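Local coordinates for lectin (Cicer arietinum, PDB 3V6N), which agglutinates red blood cells and is a plant albumin with a hemopexin-type four-bladed beta-propeller that holds calcium and sodium ions, at residues 8-13 against 86-91; 122-127 against 176-181. All coordinates share one frame; numbering follows the deposited sequence.

Interaction 1: residues 8-13 against 86-91. With NA (sodium ion), chain G.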
# COMPACT_ATOMS: atom_id res chain seq x y z
N ALA A 8 12.86 -11.34 -5.11
CA ALA A 8 12.87 -10.43 -6.27
C ALA A 8 14.28 -10.02 -6.66
O ALA A 8 15.22 -10.08 -5.85
CB ALA A 8 12.02 -9.19 -6.03
N ALA A 9 14.42 -9.56 -7.90
CA ALA A 9 15.71 -9.16 -8.42
C ALA A 9 15.54 -8.35 -9.68
O ALA A 9 14.54 -8.51 -10.41
CB ALA A 9 16.59 -10.38 -8.67
N PHE A 10 16.51 -7.47 -9.94
CA PHE A 10 16.62 -6.80 -11.23
C PHE A 10 18.08 -6.53 -11.57
O PHE A 10 18.92 -6.32 -10.69
CB PHE A 10 15.71 -5.55 -11.33
CG PHE A 10 16.15 -4.36 -10.49
CD1 PHE A 10 15.62 -4.15 -9.22
CD2 PHE A 10 17.05 -3.42 -11.01
CE1 PHE A 10 15.99 -3.04 -8.47
CE2 PHE A 10 17.44 -2.31 -10.24
CZ PHE A 10 16.90 -2.12 -8.97
N ARG A 11 18.37 -6.57 -12.86
CA ARG A 11 19.68 -6.26 -13.39
C ARG A 11 19.92 -4.76 -13.26
O ARG A 11 19.04 -3.97 -13.60
CB ARG A 11 19.70 -6.63 -14.88
CG ARG A 11 21.02 -6.37 -15.57
CD ARG A 11 20.97 -6.72 -17.05
NE ARG A 11 19.90 -6.01 -17.75
CZ ARG A 11 19.44 -6.37 -18.94
NH1 ARG A 11 19.97 -7.43 -19.55
NH2 ARG A 11 18.45 -5.68 -19.50
N SER A 12 21.09 -4.36 -12.76
CA SER A 12 21.51 -2.95 -12.79
C SER A 12 21.97 -2.49 -14.17
O SER A 12 22.38 -3.30 -15.02
CB SER A 12 22.67 -2.72 -11.83
OG SER A 12 22.98 -1.33 -11.73
N SER A 13 21.93 -1.17 -14.40
CA SER A 13 22.56 -0.57 -15.59
C SER A 13 24.10 -0.60 -15.51
O SER A 13 24.77 -0.48 -16.53
CB SER A 13 22.11 0.87 -15.79
OG SER A 13 22.54 1.66 -14.69
N ILE A 86 10.46 3.21 -10.19
CA ILE A 86 11.47 3.98 -9.46
C ILE A 86 12.73 4.30 -10.27
O ILE A 86 13.09 3.58 -11.20
CB ILE A 86 11.90 3.32 -8.12
CG1 ILE A 86 12.51 1.92 -8.36
CG2 ILE A 86 10.75 3.32 -7.11
CD1 ILE A 86 13.36 1.43 -7.20
N ASP A 87 13.39 5.40 -9.90
CA ASP A 87 14.75 5.67 -10.34
C ASP A 87 15.64 5.12 -9.23
O ASP A 87 15.66 5.68 -8.14
CB ASP A 87 14.95 7.17 -10.53
CG ASP A 87 16.40 7.54 -10.93
OD1 ASP A 87 17.34 6.74 -10.77
OD2 ASP A 87 16.58 8.69 -11.37
N TYR A 88 16.36 4.03 -9.49
CA TYR A 88 17.17 3.39 -8.45
C TYR A 88 18.60 3.96 -8.34
O TYR A 88 19.38 3.54 -7.48
CB TYR A 88 17.17 1.85 -8.59
CG TYR A 88 17.70 1.32 -9.92
CD1 TYR A 88 16.83 1.07 -10.99
CD2 TYR A 88 19.06 1.04 -10.09
CE1 TYR A 88 17.29 0.58 -12.19
CE2 TYR A 88 19.55 0.56 -11.30
CZ TYR A 88 18.66 0.32 -12.34
OH TYR A 88 19.11 -0.17 -13.54
N ALA A 89 18.93 4.91 -9.23
CA ALA A 89 20.11 5.77 -9.07
C ALA A 89 21.33 5.03 -8.51
O ALA A 89 21.74 5.30 -7.38
CB ALA A 89 19.77 6.96 -8.18
N PRO A 90 21.91 4.11 -9.30
CA PRO A 90 22.92 3.18 -8.81
C PRO A 90 24.09 3.86 -8.12
O PRO A 90 24.66 4.81 -8.67
CB PRO A 90 23.43 2.49 -10.08
CG PRO A 90 22.39 2.74 -11.12
CD PRO A 90 21.72 4.03 -10.76
N HIS A 91 24.45 3.38 -6.93
CA HIS A 91 25.65 3.86 -6.22
C HIS A 91 25.54 5.28 -5.75
O HIS A 91 26.55 5.92 -5.46
CB HIS A 91 26.90 3.73 -7.10
CG HIS A 91 27.25 2.31 -7.45
ND1 HIS A 91 28.35 1.70 -6.97
CD2 HIS A 91 26.60 1.37 -8.24
CE1 HIS A 91 28.40 0.44 -7.43
NE2 HIS A 91 27.33 0.24 -8.21
NA NA G . 13.16 -9.64 -11.71
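Phe10 drives the edge of its ring into the face of Tyr88. The ring planes stand at 59° and the centroids are 4.6 Å apart, so the pair is T-shaped (edge-to-face) but tilted. Phe10 CE2 sits over the centre of the tyrosine ring, 3.3 Å above its plane. The closest approach is Phe10 CE2 to Tyr88 CE1 at 3.5 Å, and Phe10 CZ lies near Tyr88 CG. Tyr88 has CG between its backbone N and carbonyl carbon (chi1 59°), which turns the ring face to Phe10, and the two side chains run past each other in opposite directions. This aromatic part is tight and buried. Tyr19 stacks on Phe10 as well, and Ala75 touches both side chains.

The contact becomes looser toward Ser13, which is partly exposed. There Ser13 N gives a weak, bent hydrogen bond to Tyr88 OH (3.1 Å, 128° at the hydrogen), near the plane of the tyrosine ring. The same hydroxyl is hydrogen-bonded to Asp69. Ser13 OG lies 3.7 Å from Pro90 CG, but its hydrogen-bond partner is Asn73. Ser12 OG is near the edge of the tyrosine ring, 3.9 Å from Tyr88 CE2, and accepts from Arg14 N.

Just before Phe10, Ala9 O binds the sodium ion at 2.2 Å, together with the carbonyl oxygens of Ser67, Ala123 and Ala176. The aromatic pair joins the innermost strand of one blade to the turn that follows the third strand, 82-87, of the next, blade-to-blade packing in a hemopexin-fold four-bladed beta-propeller.

Interaction 2: residues 122-127 against 176-181. With NA (sodium ion), chain G.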
# COMPACT_ATOMS: atom_id res chain seq x y z
N ALA A 122 7.50 -13.18 -10.27
CA ALA A 122 8.83 -13.01 -10.83
C ALA A 122 8.72 -12.34 -12.19
O ALA A 122 7.68 -12.42 -12.85
CB ALA A 122 9.56 -14.35 -10.96
N ALA A 123 9.80 -11.66 -12.61
CA ALA A 123 9.80 -10.97 -13.89
C ALA A 123 11.22 -10.78 -14.36
O ALA A 123 12.14 -10.63 -13.55
CB ALA A 123 9.11 -9.62 -13.75
N PHE A 124 11.41 -10.80 -15.68
CA PHE A 124 12.70 -10.37 -16.21
C PHE A 124 12.60 -9.66 -17.56
O PHE A 124 11.71 -9.94 -18.36
CB PHE A 124 13.77 -11.49 -16.21
CG PHE A 124 13.55 -12.58 -17.23
CD1 PHE A 124 12.91 -13.76 -16.89
CD2 PHE A 124 14.05 -12.44 -18.52
CE1 PHE A 124 12.73 -14.77 -17.82
CE2 PHE A 124 13.88 -13.46 -19.46
CZ PHE A 124 13.22 -14.62 -19.11
N ARG A 125 13.53 -8.74 -17.76
CA ARG A 125 13.59 -7.89 -18.95
C ARG A 125 14.12 -8.67 -20.16
O ARG A 125 15.21 -9.24 -20.09
CB ARG A 125 14.47 -6.66 -18.65
CG ARG A 125 14.69 -5.69 -19.79
CD ARG A 125 13.47 -4.85 -20.09
NE ARG A 125 13.87 -3.66 -20.84
CZ ARG A 125 13.90 -3.57 -22.17
NH1 ARG A 125 13.56 -4.61 -22.94
NH2 ARG A 125 14.29 -2.44 -22.73
N SER A 126 13.34 -8.70 -21.24
CA SER A 126 13.78 -9.31 -22.50
C SER A 126 14.91 -8.53 -23.18
O SER A 126 15.11 -7.35 -22.89
CB SER A 126 12.60 -9.44 -23.48
OG SER A 126 12.99 -10.03 -24.71
N THR A 127 15.65 -9.18 -24.08
CA THR A 127 16.55 -8.46 -25.00
C THR A 127 15.77 -7.76 -26.13
O THR A 127 16.26 -6.81 -26.74
CB THR A 127 17.61 -9.38 -25.65
OG1 THR A 127 16.97 -10.55 -26.17
CG2 THR A 127 18.67 -9.78 -24.62
N ALA A 176 13.61 -13.66 -10.50
CA ALA A 176 14.39 -13.72 -11.75
C ALA A 176 15.08 -12.39 -12.08
O ALA A 176 14.61 -11.31 -11.68
CB ALA A 176 13.50 -14.14 -12.91
N PHE A 177 16.20 -12.48 -12.80
CA PHE A 177 16.78 -11.32 -13.47
C PHE A 177 17.48 -11.70 -14.76
O PHE A 177 17.92 -12.84 -14.95
CB PHE A 177 17.65 -10.42 -12.54
CG PHE A 177 19.02 -10.97 -12.18
CD1 PHE A 177 19.21 -11.73 -11.03
CD2 PHE A 177 20.14 -10.65 -12.96
CE1 PHE A 177 20.47 -12.21 -10.68
CE2 PHE A 177 21.41 -11.12 -12.61
CZ PHE A 177 21.58 -11.89 -11.47
N ALA A 178 17.54 -10.74 -15.68
CA ALA A 178 18.18 -10.95 -16.96
C ALA A 178 19.68 -10.65 -16.81
O ALA A 178 20.06 -9.75 -16.08
CB ALA A 178 17.55 -10.07 -18.02
N SER A 179 20.51 -11.43 -17.46
CA SER A 179 21.95 -11.23 -17.39
C SER A 179 22.36 -10.09 -18.31
O SER A 179 21.61 -9.72 -19.23
CB SER A 179 22.67 -12.49 -17.85
OG SER A 179 24.07 -12.40 -17.68
N HIS A 180 23.55 -9.54 -18.06
CA HIS A 180 24.19 -8.63 -18.99
C HIS A 180 24.68 -9.38 -20.22
O HIS A 180 24.85 -8.78 -21.28
CB HIS A 180 25.33 -7.88 -18.32
CG HIS A 180 24.87 -6.89 -17.26
ND1 HIS A 180 24.64 -5.58 -17.54
CD2 HIS A 180 24.58 -7.05 -15.91
CE1 HIS A 180 24.25 -4.94 -16.43
NE2 HIS A 180 24.20 -5.84 -15.42
N LYS A 181 24.92 -10.68 -20.09
CA LYS A 181 25.25 -11.51 -21.26
C LYS A 181 23.97 -11.76 -22.05
O LYS A 181 22.99 -12.29 -21.50
CB LYS A 181 25.90 -12.84 -20.84
CG LYS A 181 27.17 -12.69 -20.00
CD LYS A 181 28.24 -11.84 -20.70
CE LYS A 181 29.46 -11.57 -19.81
NZ LYS A 181 30.25 -12.80 -19.47
NA NA G . 13.16 -9.64 -11.71
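Strands 122-125 and 176-178 run parallel, with 1° between their directions and 5.3 Å between their axes at closest approach. They are the innermost strands of two successive blades of the hemopexin-type beta-propeller and line its central channel. They belong to separate antiparallel sheets. Phe124 pairs through its backbone with Tyr133, and Phe177 with Tyr186. Between the two strands the contact is made by small side chains, one ring and a shared ion.

Ala176 and Ala178 both point their methyl groups toward strand 122-125. Phe124 lies across from them. Its CB packs against the backbone between Phe177 and Ala178, 3.9 Å from Ala178 N. Its ring CG lies between the backbone N and the carbonyl carbon (chi1 72°), and the end of the ring leads away toward Ala185. The two sides of the ring still reach the alanines: Phe124 CD1 is 4.0 Å from Ala176 CB, and Phe124 CD2 is 4.3 Å from Ala178 CB. Closer to the calcium end, the methyl groups of Ala122 and Ala176 lie near each other. All of these residues are buried.

Arg125 has its polar end elsewhere. Its NE bonds to Thr70 O, and its NH2 forms a salt bridge with Glu71. Its backbone O, by contrast, comes within 3.2 Å of Ala178 CB.

The ion explains the closest polar approach. Ala123 O and Ala176 O are 3.2 Å apart without a hydrogen bond, and would be expected to repel. Both coordinate the sodium ion, which would offset this, as do Ala9 O and Ser67 O from the other two blades. The two bonds are nearly equal: Ala123 O at 2.3 Å and Ala176 O at 2.2 Å.

From the N terminus, strand 6-11 enters first. Interaction 1 closes a loop of 72 residues when the chain returns at 86-91, at the end of the third strand of the second blade. The chain then continues to 122-127, and interaction 2 closes a second loop of 48 residues at 176-181. The loops follow in series and neither nest nor cross. In space the two contacts lie side by side, with centres about 12 Å apart. Arg11 NH1 of interaction 1 probably donates to Ser179 O of interaction 2, linking the first blade to the last. Interaction 1 ties the first blade to the second and interaction 2 the third to the fourth; the sodium ion on the propeller axis touches both.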